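Local atomic coordinates of glutathione-independent glyoxalase DJ-1 (Schizosaccharomyces pombe, PDB entry 4QYT), a protein that converts methylglyoxal to D-lactate in a single step without glutathione and takes part in protection against reactive oxygen species. Residues A[170-175]-A[186-191]; A[62-65]-A[69-72]. One frame throughout, in Å; residues are numbered along the deposited sequence.

Contact 1: A[170-175]-A[186-191]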
ATOM      1  N   PHE A 170     -10.143   1.443  -5.639  1.00  9.80           N
ATOM      2  CA  PHE A 170     -10.158   2.881  -5.848  1.00  9.89           C
ATOM      3  C   PHE A 170      -9.164   3.307  -6.921  1.00  9.29           C
ATOM      4  O   PHE A 170      -9.524   4.040  -7.860  1.00  9.78           O
ATOM      5  CB  PHE A 170      -9.821   3.520  -4.502  1.00  9.28           C
ATOM      6  CG  PHE A 170      -9.520   4.996  -4.543  1.00  8.99           C
ATOM      7  CD1 PHE A 170     -10.521   5.913  -4.810  1.00  9.79           C
ATOM      8  CD2 PHE A 170      -8.269   5.489  -4.245  1.00  9.70           C
ATOM      9  CE1 PHE A 170     -10.277   7.270  -4.761  1.00  9.91           C
ATOM     10  CE2 PHE A 170      -8.005   6.847  -4.165  1.00  9.77           C
ATOM     11  CZ  PHE A 170      -9.024   7.740  -4.418  1.00  9.90           C
ATOM     12  N   GLY A 171      -7.918   2.866  -6.801  1.00  9.03           N
ATOM     13  CA  GLY A 171      -6.924   3.203  -7.832  1.00  8.97           C
ATOM     14  C   GLY A 171      -7.330   2.719  -9.200  1.00  9.18           C
ATOM     15  O   GLY A 171      -7.151   3.411 -10.205  1.00  9.84           O
ATOM     16  N   LEU A 172      -7.881   1.502  -9.229  1.00  9.85           N
ATOM     17  CA  LEU A 172      -8.330   0.941 -10.487  1.00 10.17           C
ATOM     18  C   LEU A 172      -9.482   1.760 -11.083  1.00 10.21           C
ATOM     19  O   LEU A 172      -9.517   1.955 -12.327  1.00 11.67           O
ATOM     20  CB  LEU A 172      -8.737  -0.523 -10.326  1.00 10.35           C
ATOM     21  CG  LEU A 172      -7.594  -1.502 -10.250  1.00 11.24           C
ATOM     22  CD1 LEU A 172      -8.099  -2.850  -9.727  1.00 13.30           C
ATOM     23  CD2 LEU A 172      -6.880  -1.650 -11.581  1.00 13.48           C
ATOM     24  N   LYS A 173     -10.429   2.177 -10.254  0.78 11.18           N
ATOM     25  CA  LYS A 173     -11.557   2.967 -10.761  0.78 11.40           C
ATOM     26  C   LYS A 173     -11.046   4.253 -11.424  0.78 10.63           C
ATOM     27  O   LYS A 173     -11.500   4.637 -12.506  0.78 11.89           O
ATOM     28  CB  LYS A 173     -12.563   3.262  -9.645  0.78 12.14           C
ATOM     29  CG  LYS A 173     -13.899   3.791 -10.149  0.78 15.05           C
ATOM     30  CD  LYS A 173     -14.737   2.731 -10.865  0.78 16.92           C
ATOM     31  CE  LYS A 173     -16.129   3.249 -11.157  0.78 21.01           C
ATOM     32  NZ  LYS A 173     -16.996   2.207 -11.759  0.78 24.21           N
ATOM     33  N   LEU A 174     -10.077   4.915 -10.783  1.00  9.91           N
ATOM     34  CA  LEU A 174      -9.458   6.099 -11.374  1.00  9.86           C
ATOM     35  C   LEU A 174      -8.809   5.779 -12.705  1.00 10.07           C
ATOM     36  O   LEU A 174      -9.041   6.443 -13.711  1.00 11.81           O
ATOM     37  CB  LEU A 174      -8.466   6.706 -10.390  1.00  9.75           C
ATOM     38  CG  LEU A 174      -9.104   7.427  -9.196  1.00  9.72           C
ATOM     39  CD1 LEU A 174      -8.083   7.479  -8.069  1.00 11.23           C
ATOM     40  CD2 LEU A 174      -9.564   8.815  -9.597  1.00 10.88           C
ATOM     41  N   LEU A 175      -7.991   4.738 -12.732  1.00 10.68           N
ATOM     42  CA  LEU A 175      -7.321   4.348 -13.941  1.00 10.48           C
ATOM     43  C   LEU A 175      -8.293   4.037 -15.086  1.00 11.41           C
ATOM     44  O   LEU A 175      -8.059   4.408 -16.237  1.00 13.37           O
ATOM     45  CB  LEU A 175      -6.450   3.094 -13.683  1.00 11.12           C
ATOM     46  CG  LEU A 175      -5.672   2.613 -14.908  1.00 11.70           C
ATOM     47  CD1 LEU A 175      -4.675   3.644 -15.410  1.00 12.99           C
ATOM     48  CD2 LEU A 175      -5.005   1.287 -14.620  1.00 12.44           C
ATOM     49  N   ALA A 186      -4.582  -4.901 -19.054  1.00 18.50           N
ATOM     50  CA  ALA A 186      -3.232  -5.395 -18.874  1.00 20.10           C
ATOM     51  C   ALA A 186      -2.801  -5.047 -17.440  1.00 17.69           C
ATOM     52  O   ALA A 186      -2.178  -5.876 -16.742  1.00 18.73           O
ATOM     53  CB  ALA A 186      -2.289  -4.746 -19.850  1.00 22.43           C
ATOM     54  N   VAL A 187      -2.972  -3.791 -17.009  1.00 15.43           N
ATOM     55  CA  VAL A 187      -2.570  -3.424 -15.634  1.00 14.24           C
ATOM     56  C   VAL A 187      -3.330  -4.290 -14.653  1.00 13.43           C
ATOM     57  O   VAL A 187      -2.736  -4.836 -13.699  1.00 14.98           O
ATOM     58  CB  VAL A 187      -2.777  -1.930 -15.369  1.00 14.50           C
ATOM     59  CG1 VAL A 187      -2.562  -1.620 -13.911  1.00 14.24           C
ATOM     60  CG2 VAL A 187      -1.823  -1.116 -16.246  1.00 15.67           C
ATOM     61  N   TYR A 188      -4.643  -4.368 -14.826  1.00 14.24           N
ATOM     62  CA  TYR A 188      -5.470  -5.153 -13.934  1.00 14.60           C
ATOM     63  C   TYR A 188      -4.928  -6.563 -13.775  1.00 15.45           C
ATOM     64  O   TYR A 188      -4.803  -7.104 -12.660  1.00 15.11           O
ATOM     65  CB  TYR A 188      -6.936  -5.175 -14.419  1.00 14.68           C
ATOM     66  CG  TYR A 188      -7.901  -5.896 -13.503  1.00 15.19           C
ATOM     67  CD1 TYR A 188      -8.053  -7.273 -13.550  1.00 18.31           C
ATOM     68  CD2 TYR A 188      -8.688  -5.177 -12.592  1.00 15.56           C
ATOM     69  CE1 TYR A 188      -8.886  -7.928 -12.656  1.00 18.68           C
ATOM     70  CE2 TYR A 188      -9.578  -5.820 -11.753  1.00 17.11           C
ATOM     71  CZ  TYR A 188      -9.677  -7.194 -11.794  1.00 18.94           C
ATOM     72  OH  TYR A 188     -10.551  -7.853 -10.955  1.00 21.94           O
ATOM     73  N   LYS A 189      -4.691  -7.226 -14.896  1.00 15.98           N
ATOM     74  CA  LYS A 189      -4.202  -8.603 -14.874  1.00 17.94           C
ATOM     75  C   LYS A 189      -2.914  -8.759 -14.082  1.00 15.81           C
ATOM     76  O   LYS A 189      -2.725  -9.741 -13.376  1.00 18.73           O
ATOM     77  CB  LYS A 189      -4.023  -9.113 -16.310  1.00 20.11           C
ATOM     78  CG  LYS A 189      -3.565 -10.552 -16.426  1.00 22.88           C
ATOM     79  CD  LYS A 189      -3.322 -10.990 -17.861  1.00 26.33           C
ATOM     80  CE  LYS A 189      -3.067 -12.483 -18.009  1.00 39.36           C
ATOM     81  NZ  LYS A 189      -2.536 -12.752 -19.374  1.00 57.73           N
ATOM     82  N   SER A 190      -2.035  -7.781 -14.184  1.00 16.06           N
ATOM     83  CA  SER A 190      -0.742  -7.817 -13.511  1.00 16.78           C
ATOM     84  C   SER A 190      -0.843  -7.748 -11.985  1.00 15.00           C
ATOM     85  O   SER A 190       0.130  -8.070 -11.307  1.00 16.78           O
ATOM     86  CB  SER A 190       0.179  -6.697 -14.003  1.00 17.36           C
ATOM     87  OG  SER A 190      -0.143  -5.443 -13.420  1.00 16.24           O
ATOM     88  N   LEU A 191      -1.988  -7.321 -11.452  1.00 14.27           N
ATOM     89  CA  LEU A 191      -2.099  -7.109 -10.034  1.00 13.10           C
ATOM     90  C   LEU A 191      -2.459  -8.337  -9.243  1.00 13.66           C
ATOM     91  O   LEU A 191      -2.312  -8.325  -8.018  1.00 15.14           O
ATOM     92  CB  LEU A 191      -3.112  -6.032  -9.766  1.00 12.73           C
ATOM     93  CG  LEU A 191      -2.849  -4.690 -10.403  1.00 13.42           C
ATOM     94  CD1 LEU A 191      -4.023  -3.732 -10.203  1.00 14.40           C
ATOM     95  CD2 LEU A 191      -1.571  -4.055  -9.899  1.00 14.24           C
TER

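Contact 2: A[62-65]-A[69-72]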
ATOM      1  N   LYS A  62       3.681  24.223  -2.317  1.00  9.90           N
ATOM      2  CA  LYS A  62       4.104  25.611  -2.367  1.00 11.40           C
ATOM      3  C   LYS A  62       4.819  25.959  -3.659  1.00 11.18           C
ATOM      4  O   LYS A  62       4.994  27.128  -3.997  1.00 13.45           O
ATOM      5  CB  LYS A  62       4.958  25.953  -1.158  1.00 14.62           C
ATOM      6  CG  LYS A  62       4.223  25.816   0.168  1.00 17.30           C
ATOM      7  CD  LYS A  62       4.992  26.284   1.388  1.00 23.16           C
ATOM      8  CE  LYS A  62       4.202  25.944   2.653  1.00 31.55           C
ATOM      9  NZ  LYS A  62       4.976  26.050   3.910  1.00 43.14           N
ATOM     10  N   GLU A  63       5.219  24.931  -4.400  1.00 10.52           N
ATOM     11  CA  GLU A  63       5.818  25.093  -5.726  1.00 11.11           C
ATOM     12  C   GLU A  63       4.825  25.527  -6.789  1.00 11.12           C
ATOM     13  O   GLU A  63       5.227  25.888  -7.911  1.00 12.94           O
ATOM     14  CB  GLU A  63       6.470  23.807  -6.218  1.00 11.89           C
ATOM     15  CG  GLU A  63       7.625  23.333  -5.367  1.00 12.89           C
ATOM     16  CD  GLU A  63       8.040  21.922  -5.681  1.00 12.81           C
ATOM     17  OE1 GLU A  63       7.921  21.490  -6.853  1.00 13.67           O
ATOM     18  OE2 GLU A  63       8.495  21.217  -4.746  1.00 12.75           O
ATOM     19  N   ILE A  64       3.535  25.405  -6.519  1.00 10.17           N
ATOM     20  CA  ILE A  64       2.489  25.576  -7.511  1.00 10.46           C
ATOM     21  C   ILE A  64       1.726  26.836  -7.154  1.00 11.12           C
ATOM     22  O   ILE A  64       1.156  26.898  -6.082  1.00 12.84           O
ATOM     23  CB  ILE A  64       1.561  24.349  -7.556  1.00 10.10           C
ATOM     24  CG1 ILE A  64       2.371  23.071  -7.802  1.00 11.32           C
ATOM     25  CG2 ILE A  64       0.514  24.550  -8.637  1.00 10.32           C
ATOM     26  CD1 ILE A  64       1.596  21.790  -7.526  1.00 11.46           C
ATOM     27  N   PRO A  65       1.761  27.887  -8.009  1.00 12.10           N
ATOM     28  CA  PRO A  65       1.374  29.209  -7.515  1.00 14.24           C
ATOM     29  C   PRO A  65      -0.104  29.403  -7.336  1.00 12.90           C
ATOM     30  O   PRO A  65      -0.499  30.361  -6.672  1.00 16.41           O
ATOM     31  CB  PRO A  65       1.977  30.156  -8.543  1.00 16.30           C
ATOM     32  CG  PRO A  65       2.085  29.341  -9.800  1.00 15.50           C
ATOM     33  CD  PRO A  65       2.497  27.983  -9.288  1.00 12.75           C
ATOM     34  N   ASP A  69      -2.914  27.215 -11.944  1.00  9.34           N
ATOM     35  CA  ASP A  69      -1.655  26.667 -12.414  1.00  8.82           C
ATOM     36  C   ASP A  69      -1.606  25.155 -12.237  1.00  8.16           C
ATOM     37  O   ASP A  69      -1.069  24.416 -13.065  1.00  8.79           O
ATOM     38  CB  ASP A  69      -0.458  27.377 -11.791  1.00  9.28           C
ATOM     39  CG  ASP A  69       0.786  27.168 -12.631  1.00  9.36           C
ATOM     40  OD1 ASP A  69       0.811  27.734 -13.741  1.00 10.79           O
ATOM     41  OD2 ASP A  69       1.699  26.457 -12.199  1.00 11.16           O
ATOM     42  N   PHE A  70      -2.154  24.692 -11.108  1.00  8.45           N
ATOM     43  CA  PHE A  70      -2.286  23.268 -10.867  1.00  8.15           C
ATOM     44  C   PHE A  70      -3.028  22.590 -12.000  1.00  8.21           C
ATOM     45  O   PHE A  70      -2.614  21.539 -12.505  1.00  8.63           O
ATOM     46  CB  PHE A  70      -2.993  23.031  -9.534  1.00  8.65           C
ATOM     47  CG  PHE A  70      -3.083  21.577  -9.168  1.00  8.37           C
ATOM     48  CD1 PHE A  70      -4.081  20.775  -9.672  1.00  8.51           C
ATOM     49  CD2 PHE A  70      -2.228  21.034  -8.242  1.00  8.43           C
ATOM     50  CE1 PHE A  70      -4.212  19.451  -9.285  1.00  8.94           C
ATOM     51  CE2 PHE A  70      -2.365  19.728  -7.792  1.00  8.88           C
ATOM     52  CZ  PHE A  70      -3.367  18.941  -8.307  1.00  8.98           C
ATOM     53  N   ALA A  71      -4.129  23.206 -12.431  1.00  9.23           N
ATOM     54  CA  ALA A  71      -4.930  22.638 -13.489  1.00 10.40           C
ATOM     55  C   ALA A  71      -4.240  22.631 -14.845  1.00  9.93           C
ATOM     56  O   ALA A  71      -4.562  21.834 -15.719  1.00 13.39           O
ATOM     57  CB  ALA A  71      -6.255  23.388 -13.594  1.00 12.48           C
ATOM     58  N   LYS A  72      -3.241  23.492 -15.006  1.00  9.37           N
ATOM     59  CA  LYS A  72      -2.397  23.452 -16.195  1.00 10.33           C
ATOM     60  C   LYS A  72      -1.380  22.314 -16.166  1.00 11.00           C
ATOM     61  O   LYS A  72      -0.839  21.953 -17.201  1.00 18.47           O
ATOM     62  CB  LYS A  72      -1.622  24.754 -16.352  1.00  9.17           C
ATOM     63  CG  LYS A  72      -2.488  25.952 -16.671  1.00  9.11           C
ATOM     64  CD  LYS A  72      -1.703  27.252 -16.676  1.00  9.81           C
ATOM     65  CE  LYS A  72      -2.563  28.482 -16.903  1.00  9.58           C
ATOM     66  NZ  LYS A  72      -1.710  29.702 -16.825  1.00  9.66           N
TER

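Contact 1: A[170-175]-A[186-191]
Leu172 meets both Tyr188 and Leu191, its forked end serving two partners at once. Its CD1 lies 3.7 Å from CD2 of the Tyr188 ring, approaching obliquely, with the leucine and the tyrosine crossing at about a right angle. The other branch, CD2, reaches tip to tip toward Leu191, 3.8 Å from that residue's CD1. Tyr188 CG stands anti to the backbone N (chi1 -176°), which slants the ring forward and away from its helix and presents the CD2-CE2 side to Leu172. One turn further along, the side chains of Leu175 and Val187 cross obliquely, with Leu175 CD2 3.9 Å from Val187 CG1. Branched aliphatic side chains suit this buried seam because they fill it without bringing in polar atoms, while tyrosine suits the border, where the apolar flank of its ring can pack against Leu172.

Behind this layer, Ser190 OG donates to Val187 O at 2.7 Å, turning the serine hydroxyl back onto its own helix. Met193 touches both Leu172 and Tyr188, and Tyr184 packs on Leu172 and Leu175. Ser190 O accepts a hydrogen bond from His133 NE2 of the second subunit, a residue inferred to belong to the active site, and Leu191 packs on Pro164 of that subunit.

Helices 167-178 and 181-190 run roughly antiparallel after a very short connection. Phe170 and Leu174 pack the first against strand 158-161, and the leucine-rich seam adds the second as an outer layer: an antiparallel helical hairpin at the C-terminal end of the DJ-1/PfpI alpha/beta sandwich.

Contact 2: A[62-65]-A[69-72]
Where Ile64 and Pro65 face Phe70 and Asp69, the chain turns sharply, so that the helix sets off steeply across the line of the loop, with CA atoms 6.3 Å apart in both the Ile64-Phe70 and the Pro65-Asp69 pair. The fold here is a beta-alpha-beta crossover: strand 59-60 leads through this loop into helix 67-73, which returns the chain to strand 76-79 of the same sheet. Residues 62-63 make a short 3-10 turn, Ile64 is extended, and Pro65 bends toward the helix; a rigid ring suits such a bend because it fixes the backbone and presents apolar carbons. Ser66 OG, just ahead of the helix, is hydrogen-bonded to Asp69 N.

Asp69 swings its carboxylate across the proline ring, since CG anti to the backbone N (chi1 -159°) points it back toward the loop. Pro65 CD lies 3.4 Å from Asp69 OD2, a tolerable neighbour because that carbon is bonded to the amide nitrogen. The same OD2 accepts a hydrogen bond from Gln73 NE2, one turn further along, so the carboxylate is held along its own helix while its flank rests on the proline. With an alanine in its place, Gln73 NE2 would probably lose this acceptor and a gap would open beside the proline ring.

Beneath this polar rim, Ile64 fills the buried side. Phe94 and Tyr74 touch Ile64, and the Phe70 ring meets that of Phe10, their planes about 10° apart, so a beta-branched chain and a flat ring extend the sheet-facing core up to the loop. Ile64 CG2 rests 3.6 Å from Phe70 N, and Ile64 CD1 comes obliquely to within 4.0 Å of Phe70 CD2.

Along the chain contact 2 comes first, and contact 1 follows near the C-terminus. Their centres lie about 27 Å apart and their nearest atoms about 12 Å, so the two never touch. What they share is the central mixed sheet. Contact 2 links the loop following the edge strand 59-60 to helix 67-73, with Phe70 reaching Phe10 on strand 7-12. Contact 1 sits toward the other end of the strand order, where helix 167-178 packs on strand 158-161 and carries helix 181-190 outside it. Contact 1 also borders the second subunit, whereas contact 2 is touched by no other chain of the dimer: one lies at the start of the helix of a crossover within the subunit, the other where two subunits meet.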